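Local coordinates for protein phosphoribosylaminoimidazole-succinocarboxamide synthase (Saccharomyces cerevisiae, PDB 2CNQ) that joins CAIR and L-aspartate at the expense of ATP to form SAICAR in de novo purine biosynthesis, at residues 63-68 with 201-205; 119-124 with 195-199; 139-143 with 173-177. One frame throughout, in Å; residues are numbered along the deposited sequence. Where two conformers were deposited one is given.

Interaction 1: 63-68 with 201-205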
ATOM      1  N   PHE A  63       5.333   3.604 -10.337  1.00  6.22           N
ATOM      2  CA  PHE A  63       6.757   3.397 -10.354  1.00  6.32           C
ATOM      3  C   PHE A  63       7.084   1.957 -10.061  1.00  5.95           C
ATOM      4  O   PHE A  63       7.874   1.329 -10.733  1.00  6.66           O
ATOM      5  CB  PHE A  63       7.421   4.299  -9.343  1.00  6.71           C
ATOM      6  CG  PHE A  63       8.835   3.952  -9.120  1.00  6.75           C
ATOM      7  CD1 PHE A  63       9.181   3.113  -8.098  1.00  7.78           C
ATOM      8  CD2 PHE A  63       9.822   4.413  -9.959  1.00  8.23           C
ATOM      9  CE1 PHE A  63      10.480   2.730  -7.914  1.00  9.13           C
ATOM     10  CE2 PHE A  63      11.112   4.039  -9.772  1.00 10.16           C
ATOM     11  CZ  PHE A  63      11.431   3.175  -8.760  1.00 10.18           C
ATOM     12  N   TRP A  64       6.465   1.421  -9.016  1.00  5.91           N
ATOM     13  CA  TRP A  64       6.767   0.067  -8.641  1.00  6.12           C
ATOM     14  C   TRP A  64       6.204  -0.926  -9.600  1.00  5.94           C
ATOM     15  O   TRP A  64       6.821  -1.956  -9.831  1.00  6.67           O
ATOM     16  CB  TRP A  64       6.292  -0.217  -7.257  1.00  5.99           C
ATOM     17  CG  TRP A  64       7.009   0.510  -6.213  1.00  5.62           C
ATOM     18  CD1 TRP A  64       6.485   1.443  -5.419  1.00  5.75           C
ATOM     19  CD2 TRP A  64       8.363   0.340  -5.796  1.00  6.23           C
ATOM     20  NE1 TRP A  64       7.422   1.896  -4.529  1.00  5.93           N
ATOM     21  CE2 TRP A  64       8.574   1.198  -4.727  1.00  6.19           C
ATOM     22  CE3 TRP A  64       9.409  -0.459  -6.227  1.00  6.26           C
ATOM     23  CZ2 TRP A  64       9.761   1.238  -4.031  1.00  6.70           C
ATOM     24  CZ3 TRP A  64      10.591  -0.400  -5.542  1.00  6.90           C
ATOM     25  CH2 TRP A  64      10.767   0.441  -4.475  1.00  7.10           C
ATOM     26  N   PHE A  65       5.029  -0.677 -10.144  1.00  6.23           N
ATOM     27  CA  PHE A  65       4.506  -1.588 -11.133  1.00  6.87           C
ATOM     28  C   PHE A  65       5.474  -1.715 -12.275  1.00  7.07           C
ATOM     29  O   PHE A  65       5.701  -2.792 -12.779  1.00  7.70           O
ATOM     30  CB  PHE A  65       3.160  -1.123 -11.646  1.00  6.79           C
ATOM     31  CG  PHE A  65       2.020  -1.393 -10.729  1.00  6.59           C
ATOM     32  CD1 PHE A  65       1.770  -2.670 -10.294  1.00  7.26           C
ATOM     33  CD2 PHE A  65       1.147  -0.397 -10.367  1.00  7.31           C
ATOM     34  CE1 PHE A  65       0.695  -2.924  -9.495  1.00  7.26           C
ATOM     35  CE2 PHE A  65       0.081  -0.652  -9.563  1.00  7.72           C
ATOM     36  CZ  PHE A  65      -0.127  -1.911  -9.115  1.00  7.61           C
ATOM     37  N   LYS A  66       6.050  -0.596 -12.673  0.50  6.79           N
ATOM     38  CA  LYS A  66       6.982  -0.596 -13.751  0.50  7.59           C
ATOM     39  C   LYS A  66       8.263  -1.277 -13.332  0.50  7.71           C
ATOM     40  O   LYS A  66       8.845  -2.023 -14.108  0.50  8.46           O
ATOM     41  CB  LYS A  66       7.223   0.835 -14.162  0.50  7.84           C
ATOM     42  CG  LYS A  66       8.187   0.969 -15.315  0.50  8.58           C
ATOM     43  CD  LYS A  66       8.404   2.398 -15.726  0.50 10.53           C
ATOM     44  CE  LYS A  66       7.146   3.071 -16.246  0.50 14.44           C
ATOM     45  NZ  LYS A  66       6.507   2.380 -17.403  0.50 17.06           N
ATOM     46  N   PHE A  67       8.733  -1.007 -12.120  1.00  7.52           N
ATOM     47  CA  PHE A  67       9.937  -1.619 -11.616  1.00  7.98           C
ATOM     48  C   PHE A  67       9.824  -3.123 -11.583  1.00  8.00           C
ATOM     49  O   PHE A  67      10.779  -3.843 -11.822  1.00  8.67           O
ATOM     50  CB  PHE A  67      10.203  -1.080 -10.232  1.00  7.81           C
ATOM     51  CG  PHE A  67      11.429  -1.597  -9.598  1.00  8.02           C
ATOM     52  CD1 PHE A  67      12.668  -1.154  -9.966  1.00 11.28           C
ATOM     53  CD2 PHE A  67      11.351  -2.512  -8.594  1.00  8.50           C
ATOM     54  CE1 PHE A  67      13.788  -1.649  -9.328  1.00 12.13           C
ATOM     55  CE2 PHE A  67      12.457  -2.993  -7.967  1.00 10.24           C
ATOM     56  CZ  PHE A  67      13.665  -2.571  -8.332  1.00 11.09           C
ATOM     57  N   LEU A  68       8.628  -3.591 -11.278  1.00  7.40           N
ATOM     58  CA  LEU A  68       8.353  -5.002 -11.131  1.00  7.61           C
ATOM     59  C   LEU A  68       7.701  -5.577 -12.350  1.00  8.02           C
ATOM     60  O   LEU A  68       7.200  -6.675 -12.297  1.00  8.92           O
ATOM     61  CB  LEU A  68       7.456  -5.204  -9.936  1.00  7.21           C
ATOM     62  CG  LEU A  68       8.102  -4.810  -8.648  1.00  7.26           C
ATOM     63  CD1 LEU A  68       7.092  -4.946  -7.542  1.00  7.78           C
ATOM     64  CD2 LEU A  68       9.330  -5.615  -8.343  1.00  7.86           C
ATOM     65  N   LYS A 201      13.496  -7.683  -3.930  1.00  7.75           N
ATOM     66  CA  LYS A 201      14.000  -6.895  -5.022  1.00  7.97           C
ATOM     67  C   LYS A 201      13.828  -5.442  -4.729  1.00  7.42           C
ATOM     68  O   LYS A 201      14.716  -4.644  -4.951  1.00  7.93           O
ATOM     69  CB  LYS A 201      13.284  -7.275  -6.282  1.00  8.25           C
ATOM     70  CG  LYS A 201      13.732  -6.487  -7.459  1.00  9.27           C
ATOM     71  CD  LYS A 201      13.113  -6.933  -8.749  1.00  9.67           C
ATOM     72  CE  LYS A 201      13.448  -5.981  -9.847  1.00 11.26           C
ATOM     73  NZ  LYS A 201      13.166  -6.519 -11.160  1.00 12.97           N
ATOM     74  N   CYS A 202      12.663  -5.067  -4.252  1.00  6.83           N
ATOM     75  CA  CYS A 202      12.411  -3.695  -3.957  1.00  6.82           C
ATOM     76  C   CYS A 202      13.211  -3.215  -2.779  1.00  6.78           C
ATOM     77  O   CYS A 202      13.685  -2.101  -2.773  1.00  7.35           O
ATOM     78  CB  CYS A 202      10.936  -3.467  -3.740  1.00  6.50           C
ATOM     79  SG  CYS A 202       9.967  -3.802  -5.179  1.00  7.04           S
ATOM     80  N   LYS A 203      13.364  -4.063  -1.788  1.00  7.26           N
ATOM     81  CA  LYS A 203      14.138  -3.744  -0.621  1.00  7.74           C
ATOM     82  C   LYS A 203      15.554  -3.430  -1.005  1.00  7.52           C
ATOM     83  O   LYS A 203      16.137  -2.478  -0.541  1.00  7.80           O
ATOM     84  CB  LYS A 203      14.116  -4.916   0.348  0.64  8.49           C
ATOM     85  CG  LYS A 203      14.884  -4.662   1.621  0.64  9.57           C
ATOM     86  CD  LYS A 203      15.153  -5.870   2.510  0.64 11.21           C
ATOM     87  CE  LYS A 203      15.528  -7.172   1.794  0.64 15.12           C
ATOM     88  NZ  LYS A 203      16.981  -7.354   1.550  0.64 17.31           N
ATOM     89  N   ASP A 204      16.135  -4.246  -1.851  1.00  7.93           N
ATOM     90  CA  ASP A 204      17.521  -4.047  -2.208  1.00  9.05           C
ATOM     91  C   ASP A 204      17.665  -2.770  -2.983  1.00  8.93           C
ATOM     92  O   ASP A 204      18.582  -2.013  -2.764  1.00  9.39           O
ATOM     93  CB  ASP A 204      18.030  -5.213  -2.983  1.00 10.64           C
ATOM     94  CG  ASP A 204      18.223  -6.420  -2.127  0.70 11.02           C
ATOM     95  OD1 ASP A 204      18.455  -7.482  -2.720  0.70 15.20           O
ATOM     96  OD2 ASP A 204      18.160  -6.313  -0.888  0.70 12.52           O
ATOM     97  N   TYR A 205      16.741  -2.519  -3.882  1.00  8.36           N
ATOM     98  CA  TYR A 205      16.748  -1.315  -4.650  1.00  8.66           C
ATOM     99  C   TYR A 205      16.626  -0.121  -3.750  1.00  7.85           C
ATOM    100  O   TYR A 205      17.343   0.857  -3.872  1.00  8.42           O
ATOM    101  CB  TYR A 205      15.605  -1.362  -5.649  1.00  8.65           C
ATOM    102  CG  TYR A 205      15.300  -0.033  -6.225  1.00  8.61           C
ATOM    103  CD1 TYR A 205      16.018   0.498  -7.258  1.00 10.39           C
ATOM    104  CD2 TYR A 205      14.290   0.722  -5.673  1.00  9.21           C
ATOM    105  CE1 TYR A 205      15.721   1.760  -7.728  1.00 10.30           C
ATOM    106  CE2 TYR A 205      14.001   1.962  -6.107  1.00  8.98           C
ATOM    107  CZ  TYR A 205      14.718   2.478  -7.146  1.00  9.07           C
ATOM    108  OH  TYR A 205      14.485   3.727  -7.612  1.00 10.58           O
TER
HETATM  109  O   HOH W   1      13.430  -3.916 -12.393  1.00 15.39           O
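W64 and C202 mark where the two backbones come nearest, the axes of helix segments 63-67 and 201-205 staying 11.9 Å apart with their N-to-C directions at 110°. Large side chains fill that gap, four of them forming an aromatic cluster: F63, W64, F67 and Y205. Y205 is its hub. With CG anti to the backbone N (chi1 164°), its ring is carried out toward the other helix, where F67 covers one face with CE1 and brings CZ to 3.5 Å from Y205 CB. W64 touches the same ring with its far corner, CH2 lying 3.7 Å from Y205 CD2, the two planes nearly perpendicular but meeting obliquely. F63 and Y205 reach for each other from opposite directions, F63 CZ stopping 3.3 Å from Y205 OH; that hydroxyl is hydrogen-bonded to L299 O of helix 282-300, a helix that also packs on F63 and W64.

Beside the rings, C202 supplies a Cys sulfur-aromatic contact: SG sits 3.5 Å from W64 CZ3 and also touches the F67 ring, while the methyls of L68 press on the same sulfur. K201 finishes the contact. Its extended chain runs past F67 with CG and CE against the ring, and NZ ends in a cation-pi position 5.0 Å from the F67 centroid, only 16° off the ring normal. The ammonium group also forms a salt bridge with D71. One water joins K201 to the backbone of 63-68, giving a hydrogen bond to F67 O at 2.7 Å and accepting one from K201 NZ at 2.9 Å.

Interaction 2: 119-124 with 195-199; sequences VIVRGY and AVKLY. With AMZ (aminoimidazole 4-carboxamide ribonucleotide), chain C.
V121 lays its CG1 methyl on the root of the Y199 side chain, 3.5 Å from Y199 CG and also against CB and CD2. The other branch, CG2, turns to the preceding helical turn and meets A195 CB at 3.5 Å. V119 adds a methyl to the same small residue, its CG1 only 3.4 Å from A195 CB. Both carbon pairs are tighter than ordinary van der Waals contact, so strand and helix are closely packed at A195.

Further along, the Y199 ring runs past V121 to the corner where the chain turns at G123. Y199 OH lies 3.1 Å from G123 CA, with no side chain between, and it also sits at the edge of the Y124 ring, 3.8 Å from CE1. The buried hydroxyl is satisfied by a hydrogen bond with I213 O.

The opposite face of the strand belongs to the active site. R122 grips the nucleotide phosphate with two nearly straight bonds, NH1 to AMZ OP2 at 2.9 Å (177°) and NH2 to AMZ OP1 at 2.9 Å (172°), with the phosphorus in the guanidinium plane. Such a two-point grip would restrict how the phosphate turns against the guanidinium, and S128, D215, R242, R264 and D171 hold the ligand as well. I120 puts CG2 over one guanidinium face and CD1 against the imidazole C5.

Helix 185-209 thus backs the sheet whose other face binds the nucleotide. Its segment 195-199 crosses strand 119-122 at 54° with axes 8.5 Å apart, and strand 113-122 is flanked by 211-223 and 153-159, F220 of the first packing on A195 and P157 of the second on Y199.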
ATOM      1  N   VAL A 119      -1.093  -9.300   1.810  1.00  6.13           N
ATOM      2  CA  VAL A 119       0.131 -10.032   1.555  1.00  6.66           C
ATOM      3  C   VAL A 119       1.264  -9.208   2.082  1.00  6.19           C
ATOM      4  O   VAL A 119       1.909  -8.473   1.368  1.00  6.33           O
ATOM      5  CB  VAL A 119       0.243 -10.354   0.088  1.00  7.14           C
ATOM      6  CG1 VAL A 119       1.520 -11.084  -0.204  1.00  8.76           C
ATOM      7  CG2 VAL A 119      -0.956 -11.172  -0.359  1.00  8.71           C
ATOM      8  N   ILE A 120       1.456  -9.304   3.377  1.00  6.19           N
ATOM      9  CA  ILE A 120       2.455  -8.537   4.055  1.00  6.28           C
ATOM     10  C   ILE A 120       3.747  -9.280   4.021  1.00  5.97           C
ATOM     11  O   ILE A 120       3.807 -10.470   4.273  1.00  6.49           O
ATOM     12  CB  ILE A 120       2.035  -8.258   5.465  1.00  6.53           C
ATOM     13  CG1 ILE A 120       0.787  -7.413   5.472  1.00  7.79           C
ATOM     14  CG2 ILE A 120       3.131  -7.623   6.267  1.00  7.11           C
ATOM     15  CD1 ILE A 120       0.052  -7.470   6.767  1.00 10.09           C
ATOM     16  N   VAL A 121       4.807  -8.565   3.706  1.00  5.81           N
ATOM     17  CA  VAL A 121       6.151  -9.052   3.830  1.00  5.87           C
ATOM     18  C   VAL A 121       6.875  -8.153   4.766  1.00  5.68           C
ATOM     19  O   VAL A 121       6.803  -6.957   4.647  1.00  6.15           O
ATOM     20  CB  VAL A 121       6.872  -9.109   2.496  1.00  6.65           C
ATOM     21  CG1 VAL A 121       8.268  -9.647   2.704  1.00  7.17           C
ATOM     22  CG2 VAL A 121       6.122  -9.953   1.534  1.00  7.91           C
ATOM     23  N   ARG A 122       7.577  -8.768   5.696  1.00  6.19           N
ATOM     24  CA  ARG A 122       8.366  -8.049   6.656  1.00  6.52           C
ATOM     25  C   ARG A 122       9.811  -8.372   6.459  1.00  6.55           C
ATOM     26  O   ARG A 122      10.216  -9.502   6.563  1.00  7.50           O
ATOM     27  CB  ARG A 122       7.973  -8.398   8.049  1.00  6.80           C
ATOM     28  CG  ARG A 122       6.509  -8.222   8.302  1.00  6.46           C
ATOM     29  CD  ARG A 122       6.174  -8.621   9.705  1.00  6.82           C
ATOM     30  NE  ARG A 122       4.751  -8.651   9.897  1.00  6.85           N
ATOM     31  CZ  ARG A 122       4.032  -7.629  10.265  1.00  7.20           C
ATOM     32  NH1 ARG A 122       4.570  -6.507  10.646  1.00  7.35           N
ATOM     33  NH2 ARG A 122       2.729  -7.759  10.265  1.00  8.35           N
ATOM     34  N   GLY A 123      10.590  -7.362   6.188  1.00  6.59           N
ATOM     35  CA  GLY A 123      12.020  -7.521   6.189  1.00  7.17           C
ATOM     36  C   GLY A 123      12.642  -7.261   7.516  1.00  7.41           C
ATOM     37  O   GLY A 123      13.743  -7.730   7.795  1.00  8.00           O
ATOM     38  N   TYR A 124      11.954  -6.504   8.340  1.00  7.37           N
ATOM     39  CA  TYR A 124      12.445  -6.012   9.585  1.00  7.64           C
ATOM     40  C   TYR A 124      11.330  -6.116  10.549  1.00  7.67           C
ATOM     41  O   TYR A 124      10.158  -6.004  10.201  1.00  8.00           O
ATOM     42  CB  TYR A 124      12.853  -4.566   9.461  1.00  7.92           C
ATOM     43  CG  TYR A 124      13.979  -4.352   8.516  1.00  7.91           C
ATOM     44  CD1 TYR A 124      13.791  -4.439   7.152  1.00  7.89           C
ATOM     45  CD2 TYR A 124      15.233  -4.058   8.981  1.00  8.76           C
ATOM     46  CE1 TYR A 124      14.834  -4.246   6.300  1.00  8.73           C
ATOM     47  CE2 TYR A 124      16.274  -3.858   8.113  1.00  9.38           C
ATOM     48  CZ  TYR A 124      16.069  -3.962   6.786  1.00  9.38           C
ATOM     49  OH  TYR A 124      17.075  -3.763   5.899  1.00 10.86           O
ATOM     50  N   ALA A 195       5.695 -12.809  -3.020  1.00  6.66           N
ATOM     51  CA  ALA A 195       5.725 -11.602  -2.236  1.00  7.06           C
ATOM     52  C   ALA A 195       7.108 -11.350  -1.709  1.00  6.60           C
ATOM     53  O   ALA A 195       7.576 -10.232  -1.732  1.00  6.70           O
ATOM     54  CB  ALA A 195       4.734 -11.711  -1.114  1.00  7.78           C
ATOM     55  N   VAL A 196       7.768 -12.370  -1.198  1.00  6.74           N
ATOM     56  CA  VAL A 196       9.092 -12.182  -0.677  1.00  7.30           C
ATOM     57  C   VAL A 196      10.029 -11.813  -1.792  1.00  7.33           C
ATOM     58  O   VAL A 196      10.872 -10.967  -1.609  1.00  7.51           O
ATOM     59  CB  VAL A 196       9.565 -13.404   0.089  1.00  7.83           C
ATOM     60  CG1 VAL A 196      11.037 -13.369   0.322  1.00  8.89           C
ATOM     61  CG2 VAL A 196       8.793 -13.486   1.387  1.00  8.43           C
ATOM     62  N   LYS A 197       9.884 -12.423  -2.937  1.00  7.34           N
ATOM     63  CA  LYS A 197      10.736 -12.103  -4.043  1.00  8.15           C
ATOM     64  C   LYS A 197      10.590 -10.654  -4.441  1.00  7.54           C
ATOM     65  O   LYS A 197      11.557  -9.958  -4.635  1.00  8.06           O
ATOM     66  CB  LYS A 197      10.402 -13.004  -5.193  0.51  8.65           C
ATOM     67  CG  LYS A 197      11.410 -12.933  -6.275  0.51 11.46           C
ATOM     68  CD  LYS A 197      11.091 -13.858  -7.405  0.51 12.33           C
ATOM     69  CE  LYS A 197      11.333 -15.280  -7.064  0.51 16.26           C
ATOM     70  NZ  LYS A 197      11.379 -16.102  -8.308  0.51 18.40           N
ATOM     71  N   LEU A 198       9.349 -10.206  -4.576  1.00  7.00           N
ATOM     72  CA  LEU A 198       9.109  -8.835  -4.945  1.00  7.19           C
ATOM     73  C   LEU A 198       9.639  -7.920  -3.899  1.00  6.81           C
ATOM     74  O   LEU A 198      10.297  -6.947  -4.188  1.00  7.27           O
ATOM     75  CB  LEU A 198       7.638  -8.578  -5.172  1.00  7.01           C
ATOM     76  CG  LEU A 198       6.973  -9.398  -6.249  1.00  7.43           C
ATOM     77  CD1 LEU A 198       5.517  -9.075  -6.305  1.00  8.63           C
ATOM     78  CD2 LEU A 198       7.616  -9.180  -7.587  1.00  8.51           C
ATOM     79  N   TYR A 199       9.333  -8.205  -2.664  1.00  6.76           N
ATOM     80  CA  TYR A 199       9.811  -7.384  -1.598  1.00  6.98           C
ATOM     81  C   TYR A 199      11.309  -7.294  -1.608  1.00  7.00           C
ATOM     82  O   TYR A 199      11.848  -6.230  -1.486  1.00  7.22           O
ATOM     83  CB  TYR A 199       9.342  -7.919  -0.252  1.00  7.29           C
ATOM     84  CG  TYR A 199      10.055  -7.275   0.866  1.00  7.02           C
ATOM     85  CD1 TYR A 199       9.662  -6.072   1.347  1.00  7.51           C
ATOM     86  CD2 TYR A 199      11.152  -7.875   1.415  1.00  7.45           C
ATOM     87  CE1 TYR A 199      10.374  -5.450   2.347  1.00  7.55           C
ATOM     88  CE2 TYR A 199      11.870  -7.267   2.406  1.00  7.87           C
ATOM     89  CZ  TYR A 199      11.468  -6.050   2.866  1.00  7.13           C
ATOM     90  OH  TYR A 199      12.233  -5.513   3.837  1.00  8.21           O
TER
HETATM   91  O5  AMZ C1308      -3.812  -1.454   4.297  1.00  9.49           O
HETATM   92  C6  AMZ C1308      -3.720  -2.435   5.004  1.00  9.38           C
HETATM   93  N2  AMZ C1308      -4.750  -3.211   5.321  1.00 12.14           N
HETATM   94  C3A AMZ C1308      -2.435  -2.842   5.538  1.00  8.32           C
HETATM   95  C7A AMZ C1308      -1.257  -2.178   5.373  1.00  7.39           C
HETATM   96  N3  AMZ C1308      -0.925  -1.086   4.660  1.00  8.01           N
HETATM   97  N1  AMZ C1308      -2.235  -3.926   6.308  1.00  9.38           N
HETATM   98  C5  AMZ C1308      -0.956  -3.945   6.606  1.00  8.47           C
HETATM   99  N   AMZ C1308      -0.346  -2.871   6.054  1.00  7.34           N
HETATM  100  C1  AMZ C1308       1.067  -2.591   6.106  1.00  6.92           C
HETATM  101  C2  AMZ C1308       1.465  -1.624   7.179  1.00  7.55           C
HETATM  102  C3  AMZ C1308       2.886  -2.023   7.457  1.00  6.82           C
HETATM  103  O2  AMZ C1308       3.672  -1.438   6.444  1.00  7.62           O
HETATM  104  O1  AMZ C1308       1.310  -0.299   6.716  1.00  8.53           O
HETATM  105  O   AMZ C1308       1.689  -3.795   6.457  1.00  7.66           O
HETATM  106  C   AMZ C1308       2.822  -3.530   7.271  1.00  7.29           C
HETATM  107  C4  AMZ C1308       2.729  -4.301   8.546  1.00  7.21           C
HETATM  108  O3  AMZ C1308       1.767  -3.678   9.381  1.00  7.76           O
HETATM  109  P   AMZ C1308       1.610  -4.207  10.878  1.00  7.96           P
HETATM  110  OP1 AMZ C1308       0.969  -5.554  10.812  1.00  8.43           O
HETATM  111  O4  AMZ C1308       0.712  -3.177  11.522  1.00 10.32           O
HETATM  112  OP2 AMZ C1308       2.956  -4.287  11.521  1.00  7.87           O

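Interaction 3: 139-143 with 173-177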
ATOM      1  N   VAL A 139       6.382 -14.571  14.798  0.70  9.90           N
ATOM      2  CA  VAL A 139       5.649 -13.554  14.061  0.70  9.77           C
ATOM      3  C   VAL A 139       4.538 -14.207  13.275  0.70 10.83           C
ATOM      4  O   VAL A 139       4.851 -15.101  12.523  0.70 11.14           O
ATOM      5  CB  VAL A 139       6.602 -12.804  13.155  0.70  9.49           C
ATOM      6  CG1 VAL A 139       5.824 -11.839  12.301  0.70  8.89           C
ATOM      7  CG2 VAL A 139       7.640 -12.078  14.007  0.70  9.11           C
ATOM      8  N   HIS A 140       3.262 -13.795  13.458  1.00 11.07           N
ATOM      9  CA  HIS A 140       2.183 -14.489  12.779  1.00 11.41           C
ATOM     10  C   HIS A 140       2.328 -15.978  13.054  1.00 12.91           C
ATOM     11  O   HIS A 140       2.100 -16.837  12.208  1.00 14.23           O
ATOM     12  CB  HIS A 140       2.143 -14.198  11.295  1.00 11.11           C
ATOM     13  CG  HIS A 140       1.819 -12.788  10.967  1.00 10.08           C
ATOM     14  ND1 HIS A 140       0.857 -12.475  10.049  1.00  9.52           N
ATOM     15  CD2 HIS A 140       2.312 -11.608  11.390  1.00 10.81           C
ATOM     16  CE1 HIS A 140       0.816 -11.161   9.875  1.00  9.70           C
ATOM     17  NE2 HIS A 140       1.681 -10.603  10.693  1.00  9.97           N
ATOM     18  N   GLY A 141       2.667 -16.285  14.300  1.00 13.08           N
ATOM     19  CA  GLY A 141       2.820 -17.651  14.723  1.00 13.76           C
ATOM     20  C   GLY A 141       4.080 -18.350  14.278  1.00 13.92           C
ATOM     21  O   GLY A 141       4.330 -19.462  14.713  1.00 17.91           O
ATOM     22  N   LEU A 142       4.927 -17.693  13.489  1.00 12.74           N
ATOM     23  CA  LEU A 142       6.147 -18.284  12.973  1.00 12.42           C
ATOM     24  C   LEU A 142       7.260 -18.066  13.979  1.00 12.88           C
ATOM     25  O   LEU A 142       7.531 -16.960  14.381  1.00 13.85           O
ATOM     26  CB  LEU A 142       6.563 -17.572  11.694  1.00 11.76           C
ATOM     27  CG  LEU A 142       5.581 -17.725  10.547  1.00 10.61           C
ATOM     28  CD1 LEU A 142       5.854 -16.671   9.521  1.00 10.77           C
ATOM     29  CD2 LEU A 142       5.678 -19.111   9.947  1.00 11.96           C
ATOM     30  N   LYS A 143       8.104 -19.103  14.129  0.70 13.52           N
ATOM     31  CA  LYS A 143       9.267 -18.980  14.975  0.70 13.94           C
ATOM     32  C   LYS A 143      10.446 -18.272  14.283  0.70 13.14           C
ATOM     33  O   LYS A 143      10.657 -18.232  13.053  0.70 13.51           O
ATOM     34  CB  LYS A 143       9.566 -20.267  15.694  0.70 14.88           C
ATOM     35  CG  LYS A 143       8.516 -20.504  16.799  0.70 15.42           C
ATOM     36  CD  LYS A 143       7.986 -21.853  16.715  0.70 13.51           C
ATOM     37  CE  LYS A 143       9.224 -22.725  16.515  0.70 16.58           C
ATOM     38  NZ  LYS A 143       9.119 -24.125  16.758  0.70 11.06           N
ATOM     39  N   ASN A 173      -3.846 -10.772  11.839  1.00  9.78           N
ATOM     40  CA  ASN A 173      -2.648 -11.441  11.456  1.00  8.61           C
ATOM     41  C   ASN A 173      -2.849 -12.913  11.551  1.00  8.73           C
ATOM     42  O   ASN A 173      -3.312 -13.407  12.559  1.00 10.41           O
ATOM     43  CB  ASN A 173      -1.507 -11.063  12.359  1.00  9.13           C
ATOM     44  CG  ASN A 173      -1.025  -9.685  12.167  1.00  9.64           C
ATOM     45  OD1 ASN A 173      -0.300  -9.171  13.026  1.00 13.16           O
ATOM     46  ND2 ASN A 173      -1.351  -9.085  11.092  1.00  8.17           N
ATOM     47  N   ILE A 174      -2.491 -13.629  10.518  1.00  7.88           N
ATOM     48  CA  ILE A 174      -2.656 -15.043  10.496  1.00  7.50           C
ATOM     49  C   ILE A 174      -1.366 -15.670  10.059  1.00  7.53           C
ATOM     50  O   ILE A 174      -0.520 -15.067   9.426  1.00  7.44           O
ATOM     51  CB  ILE A 174      -3.805 -15.453   9.579  1.00  7.68           C
ATOM     52  CG1 ILE A 174      -3.673 -14.905   8.184  1.00  7.91           C
ATOM     53  CG2 ILE A 174      -5.119 -15.101  10.209  1.00  9.70           C
ATOM     54  CD1 ILE A 174      -4.581 -15.504   7.208  1.00  8.07           C
ATOM     55  N   SER A 175      -1.228 -16.929  10.376  1.00  7.88           N
ATOM     56  CA  SER A 175      -0.079 -17.659   9.931  1.00  7.68           C
ATOM     57  C   SER A 175      -0.181 -17.939   8.475  1.00  7.06           C
ATOM     58  O   SER A 175      -1.253 -17.991   7.905  1.00  6.75           O
ATOM     59  CB  SER A 175      -0.021 -18.972  10.692  1.00  9.04           C
ATOM     60  OG  SER A 175      -1.110 -19.757  10.302  1.00  8.57           O
ATOM     61  N   PRO A 176       0.947 -18.248   7.868  1.00  7.18           N
ATOM     62  CA  PRO A 176       0.897 -18.777   6.531  1.00  7.06           C
ATOM     63  C   PRO A 176       0.045 -20.003   6.419  1.00  6.75           C
ATOM     64  O   PRO A 176      -0.643 -20.175   5.441  1.00  7.08           O
ATOM     65  CB  PRO A 176       2.350 -19.025   6.214  1.00  7.71           C
ATOM     66  CG  PRO A 176       3.078 -18.004   7.033  1.00  8.62           C
ATOM     67  CD  PRO A 176       2.310 -17.972   8.304  1.00  8.04           C
ATOM     68  N   ALA A 177       0.043 -20.831   7.445  1.00  6.75           N
ATOM     69  CA  ALA A 177      -0.791 -22.005   7.389  1.00  7.37           C
ATOM     70  C   ALA A 177      -2.238 -21.639   7.315  1.00  6.84           C
ATOM     71  O   ALA A 177      -2.997 -22.211   6.563  1.00  7.29           O
ATOM     72  CB  ALA A 177      -0.510 -22.879   8.571  1.00  8.00           C
TER
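H140 leaves the type I' beta turn from V139 to L142, the tip of a two-stranded hairpin, and lies along the chain leading into helix 176-183. Its CB passes 3.4 Å from I174 O. With CG anti to the carbonyl carbon (chi1 -66°), the ring turns so that ND1 donates to that same oxygen, a 3.0 Å hydrogen bond from H140 ND1 to I174 O; the bond lies near the imidazole plane, but ND1 sits above the plane of the I174 carbonyl. N173 covers one face: its CB makes a CH-pi contact 3.5 Å from the H140 centroid, and its amide stacks over CE1 and NE2 with the planes 24° apart. At the tip, NE2 is hydrogen-bonded to R122 NH2, which makes H140 a second-shell residue behind a phosphate-binding arginine. The stack on one face and the polar partners at ND1 and NE2 would together restrict rotation of the ring.

N173 OD1 is hydrogen-bonded with S128 OG. Beyond the histidine, L142 packs its methyls on the P176 ring, CD2 3.9 Å from P176 CD. S175 N-caps helix 176-183, OG bonded to Q178 N, while its CA makes a C-H...O contact of 3.3 Å with H140 O.

Overall arrangement
From the N terminus the chain supplies the first segment of each contact in turn, 63-68, 119-124 and 139-143, and then closes them in reverse order. Segment 173-177 closes interaction 3 first, 195-199 closes interaction 2 around it, and 201-205 closes interaction 1 around both, so the three loops nest and none cross. Interactions 1 and 2 share helix 185-209, which ties helix 53-67 to strand 113-122 of the mixed sheet; they touch where L68 packs on L198. Interaction 3 joins the hairpin to helix 176-183, which directly precedes the shared helix, and it meets interaction 2 through H140 and R122. Interactions 1 and 3 stay about 15 Å apart at their nearest atoms.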